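Local coordinates for oxalate biosynthetic component 1 (Burkholderia thailandensis, PDB 5IKY), which acts as a bifunctional enzyme with serine hydrolase and lyase activities, producing oxalate in quorum sensing-dependent oxalogenesis, at residues A[849-860]-A[998-1006]. Residues are numbered along the deposited sequence; the frame is centred on the assembly and turned at random.
Sequences EASMLHNRFALN and VRSLAGTTS
Asn860 and Gly1003 make the direct hydrogen bond of this contact: ND2 of Asn860 donates to the carbonyl O of Gly1003 at 2.9 Å, moderately bent (N-H...O 146°). The acceptor lies near the amide plane of Asn860, but the donor stands above the plane of the Gly1003 carbonyl. OD1 of the same amide accepts from Asp979 N, so both ends are held and its rotation is set. A second polar link is indirect and doubtful: a water donates to Arg999 O at 2.8 Å but lies unusually close to Arg856 NH2. The bend of Arg856 at chi3 (58°) turns its guanidinium toward 998-1006, leaning toward the N-terminal end of its helix, with Leu853 CD2 over one face, and sets NH2 3.3 Å from Gly1003 CA.

Charge joins the other end. Arg999, extended from CG to NE, spans the gap and brings NH2 to 3.3 Å from Glu849 OE2. Carboxylate and guanidinium are turned 54° apart and the oxygen lies well out of the guanidinium plane, so this salt bridge rests on charge alone. Arg856 NH1 comes within 4.3 Å of Arg999 NE, two like charges close together; Glu849 may offset part of this repulsion.

Van der Waals contacts lie between these ends. Leu853 lies across the end of Arg999 at about a right angle, with CD1 at the guanidinium edge and CD2 3.7 Å from NH2. Phe857 turns its ring edge to Ala1002 O, CE1 approaching it at 3.2 Å and also meeting Gly1003 CA; Tyr715 OH hydrogen-bonds that oxygen, while helix 715-734 packs on Phe857.

Within the C-terminal alpha/beta-hydrolase region, the two short helix axes come no closer than 12.4 Å. Side chains bridge the gap, with one directional bond at Gly1003 and a looser electrostatic link at Glu849.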
loop_
_atom_site.group_PDB
_atom_site.type_symbol
_atom_site.label_atom_id
_atom_site.label_comp_id
_atom_site.label_asym_id
_atom_site.label_seq_id
_atom_site.Cartn_x
_atom_site.Cartn_y
_atom_site.Cartn_z
ATOM N N GLU A 849 25.653 -14.198 10.577
ATOM C CA GLU A 849 24.225 -13.970 10.389
ATOM C C GLU A 849 23.621 -14.920 9.355
ATOM O O GLU A 849 22.545 -15.478 9.570
ATOM C CB GLU A 849 23.973 -12.516 9.980
ATOM C CG GLU A 849 22.668 -12.303 9.232
ATOM C CD GLU A 849 22.631 -10.996 8.459
ATOM O OE1 GLU A 849 23.128 -10.965 7.312
ATOM O OE2 GLU A 849 22.098 -10.003 8.996
ATOM N N ALA A 850 24.327 -15.116 8.244
ATOM C CA ALA A 850 23.849 -15.991 7.178
ATOM C C ALA A 850 23.717 -17.436 7.652
ATOM O O ALA A 850 22.882 -18.185 7.146
ATOM C CB ALA A 850 24.776 -15.910 5.973
ATOM N N SER A 851 24.546 -17.822 8.618
ATOM C CA SER A 851 24.478 -19.161 9.193
ATOM C C SER A 851 23.136 -19.374 9.885
ATOM O O SER A 851 22.509 -20.423 9.741
ATOM C CB SER A 851 25.622 -19.386 10.187
ATOM O OG SER A 851 26.875 -19.026 9.630
ATOM N N MET A 852 22.702 -18.366 10.635
ATOM C CA MET A 852 21.450 -18.444 11.377
ATOM C C MET A 852 20.247 -18.311 10.449
ATOM O O MET A 852 19.213 -18.943 10.663
ATOM C CB MET A 852 21.404 -17.363 12.461
ATOM C CG MET A 852 22.558 -17.417 13.463
ATOM S SD MET A 852 22.428 -18.754 14.670
ATOM C CE MET A 852 23.319 -20.078 13.853
ATOM N N LEU A 853 20.389 -17.481 9.420
ATOM C CA LEU A 853 19.326 -17.292 8.443
ATOM C C LEU A 853 19.080 -18.575 7.656
ATOM O O LEU A 853 17.934 -18.936 7.389
ATOM C CB LEU A 853 19.666 -16.137 7.499
ATOM C CG LEU A 853 19.518 -14.745 8.118
ATOM C CD1 LEU A 853 20.106 -13.675 7.227
ATOM C CD2 LEU A 853 18.065 -14.451 8.371
ATOM N N HIS A 854 20.155 -19.263 7.287
ATOM C CA HIS A 854 20.028 -20.542 6.600
ATOM C C HIS A 854 19.299 -21.550 7.475
ATOM O O HIS A 854 18.374 -22.222 7.024
ATOM C CB HIS A 854 21.394 -21.101 6.210
ATOM C CG HIS A 854 21.356 -22.544 5.817
ATOM N ND1 HIS A 854 20.957 -22.964 4.566
ATOM C CD2 HIS A 854 21.647 -23.666 6.516
ATOM C CE1 HIS A 854 21.013 -24.283 4.508
ATOM N NE2 HIS A 854 21.428 -24.733 5.679
ATOM N N ASN A 855 19.733 -21.649 8.727
ATOM C CA ASN A 855 19.102 -22.529 9.702
ATOM C C ASN A 855 17.612 -22.240 9.825
ATOM O O ASN A 855 16.787 -23.154 9.876
ATOM C CB ASN A 855 19.781 -22.379 11.063
ATOM C CG ASN A 855 19.144 -23.240 12.126
ATOM O OD1 ASN A 855 18.424 -22.747 12.995
ATOM N ND2 ASN A 855 19.400 -24.540 12.063
ATOM N N ARG A 856 17.287 -20.952 9.860
ATOM C CA ARG A 856 15.913 -20.475 9.925
ATOM C C ARG A 856 15.065 -21.026 8.777
ATOM O O ARG A 856 14.029 -21.652 9.001
ATOM C CB ARG A 856 15.899 -18.945 9.901
ATOM C CG ARG A 856 15.062 -18.291 10.981
ATOM C CD ARG A 856 15.192 -16.774 10.911
ATOM N NE ARG A 856 14.780 -16.253 9.608
ATOM C CZ ARG A 856 14.895 -14.981 9.242
ATOM N NH1 ARG A 856 15.410 -14.090 10.077
ATOM N NH2 ARG A 856 14.496 -14.597 8.038
ATOM N N PHE A 857 15.517 -20.787 7.549
ATOM C CA PHE A 857 14.780 -21.204 6.360
ATOM C C PHE A 857 14.795 -22.716 6.158
ATOM O O PHE A 857 13.837 -23.287 5.639
ATOM C CB PHE A 857 15.344 -20.513 5.118
ATOM C CG PHE A 857 14.960 -19.065 5.005
ATOM C CD1 PHE A 857 13.655 -18.704 4.717
ATOM C CD2 PHE A 857 15.903 -18.065 5.182
ATOM C CE1 PHE A 857 13.296 -17.377 4.610
ATOM C CE2 PHE A 857 15.550 -16.733 5.077
ATOM C CZ PHE A 857 14.244 -16.388 4.791
ATOM N N ALA A 858 15.885 -23.361 6.560
ATOM C CA ALA A 858 15.982 -24.811 6.460
ATOM C C ALA A 858 14.978 -25.471 7.399
ATOM O O ALA A 858 14.426 -26.526 7.091
ATOM C CB ALA A 858 17.395 -25.277 6.772
ATOM N N LEU A 859 14.748 -24.838 8.545
ATOM C CA LEU A 859 13.762 -25.321 9.503
ATOM C C LEU A 859 12.363 -25.190 8.915
ATOM O O LEU A 859 11.518 -26.068 9.095
ATOM C CB LEU A 859 13.862 -24.554 10.821
ATOM C CG LEU A 859 12.998 -25.079 11.969
ATOM C CD1 LEU A 859 13.415 -26.491 12.344
ATOM C CD2 LEU A 859 13.076 -24.155 13.173
ATOM N N ASN A 860 12.129 -24.084 8.215
ATOM C CA ASN A 860 10.875 -23.870 7.499
ATOM C C ASN A 860 10.578 -24.990 6.510
ATOM O O ASN A 860 9.427 -25.399 6.348
ATOM C CB ASN A 860 10.907 -22.536 6.748
ATOM C CG ASN A 860 10.580 -21.351 7.633
ATOM O OD1 ASN A 860 10.502 -21.468 8.856
ATOM N ND2 ASN A 860 10.390 -20.194 7.012
ATOM N N VAL A 998 9.817 -6.469 7.660
ATOM C CA VAL A 998 10.105 -7.123 6.393
ATOM C C VAL A 998 11.066 -8.303 6.551
ATOM O O VAL A 998 11.009 -9.258 5.779
ATOM C CB VAL A 998 10.680 -6.120 5.367
ATOM C CG1 VAL A 998 9.642 -5.066 5.029
ATOM C CG2 VAL A 998 11.952 -5.473 5.897
ATOM N N ARG A 999 11.934 -8.248 7.556
ATOM C CA ARG A 999 12.876 -9.339 7.776
ATOM C C ARG A 999 12.160 -10.549 8.364
ATOM O O ARG A 999 12.479 -11.690 8.020
ATOM C CB ARG A 999 14.025 -8.909 8.686
ATOM C CG ARG A 999 15.253 -9.797 8.541
ATOM C CD ARG A 999 16.337 -9.475 9.557
ATOM N NE ARG A 999 17.473 -10.384 9.415
ATOM C CZ ARG A 999 18.337 -10.666 10.384
ATOM N NH1 ARG A 999 18.202 -10.112 11.580
ATOM N NH2 ARG A 999 19.338 -11.505 10.155
ATOM N N SER A 1000 11.190 -10.298 9.242
ATOM C CA SER A 1000 10.352 -11.368 9.767
ATOM C C SER A 1000 9.403 -11.889 8.696
ATOM O O SER A 1000 9.134 -13.087 8.628
ATOM C CB SER A 1000 9.557 -10.893 10.981
ATOM O OG SER A 1000 10.408 -10.636 12.084
ATOM N N LEU A 1001 8.894 -10.983 7.865
ATOM C CA LEU A 1001 8.012 -11.369 6.770
ATOM C C LEU A 1001 8.732 -12.265 5.772
ATOM O O LEU A 1001 8.211 -13.305 5.374
ATOM C CB LEU A 1001 7.459 -10.137 6.056
ATOM C CG LEU A 1001 6.035 -9.729 6.431
ATOM C CD1 LEU A 1001 5.555 -8.624 5.516
ATOM C CD2 LEU A 1001 5.100 -10.918 6.361
ATOM N N ALA A 1002 9.934 -11.856 5.378
ATOM C CA ALA A 1002 10.730 -12.616 4.419
ATOM C C ALA A 1002 11.085 -14.003 4.951
ATOM O O ALA A 1002 11.339 -14.927 4.180
ATOM C CB ALA A 1002 11.998 -11.851 4.060
ATOM N N GLY A 1003 11.096 -14.143 6.272
ATOM C CA GLY A 1003 11.457 -15.401 6.899
ATOM C C GLY A 1003 10.269 -16.290 7.213
ATOM O O GLY A 1003 10.438 -17.400 7.717
ATOM N N THR A 1004 9.065 -15.808 6.916
ATOM C CA THR A 1004 7.850 -16.552 7.236
ATOM C C THR A 1004 6.961 -16.750 6.014
ATOM O O THR A 1004 7.188 -16.146 4.965
ATOM C CB THR A 1004 7.033 -15.851 8.332
ATOM O OG1 THR A 1004 6.845 -14.473 7.981
ATOM C CG2 THR A 1004 7.759 -15.933 9.664
ATOM N N THR A 1005 5.948 -17.599 6.156
ATOM C CA THR A 1005 5.043 -17.900 5.049
ATOM C C THR A 1005 3.579 -17.802 5.463
ATOM O O THR A 1005 2.684 -18.051 4.658
ATOM C CB THR A 1005 5.298 -19.311 4.473
ATOM O OG1 THR A 1005 5.077 -20.295 5.491
ATOM C CG2 THR A 1005 6.724 -19.434 3.951
ATOM N N SER A 1006 3.339 -17.440 6.720
ATOM C CA SER A 1006 1.978 -17.294 7.226
ATOM C C SER A 1006 1.290 -16.092 6.587
ATOM O O SER A 1006 1.886 -15.022 6.470
ATOM C CB SER A 1006 1.982 -17.153 8.750
ATOM O OG SER A 1006 0.665 -17.046 9.263
HETATM O O HOH W 1 14.523 -12.736 6.400
#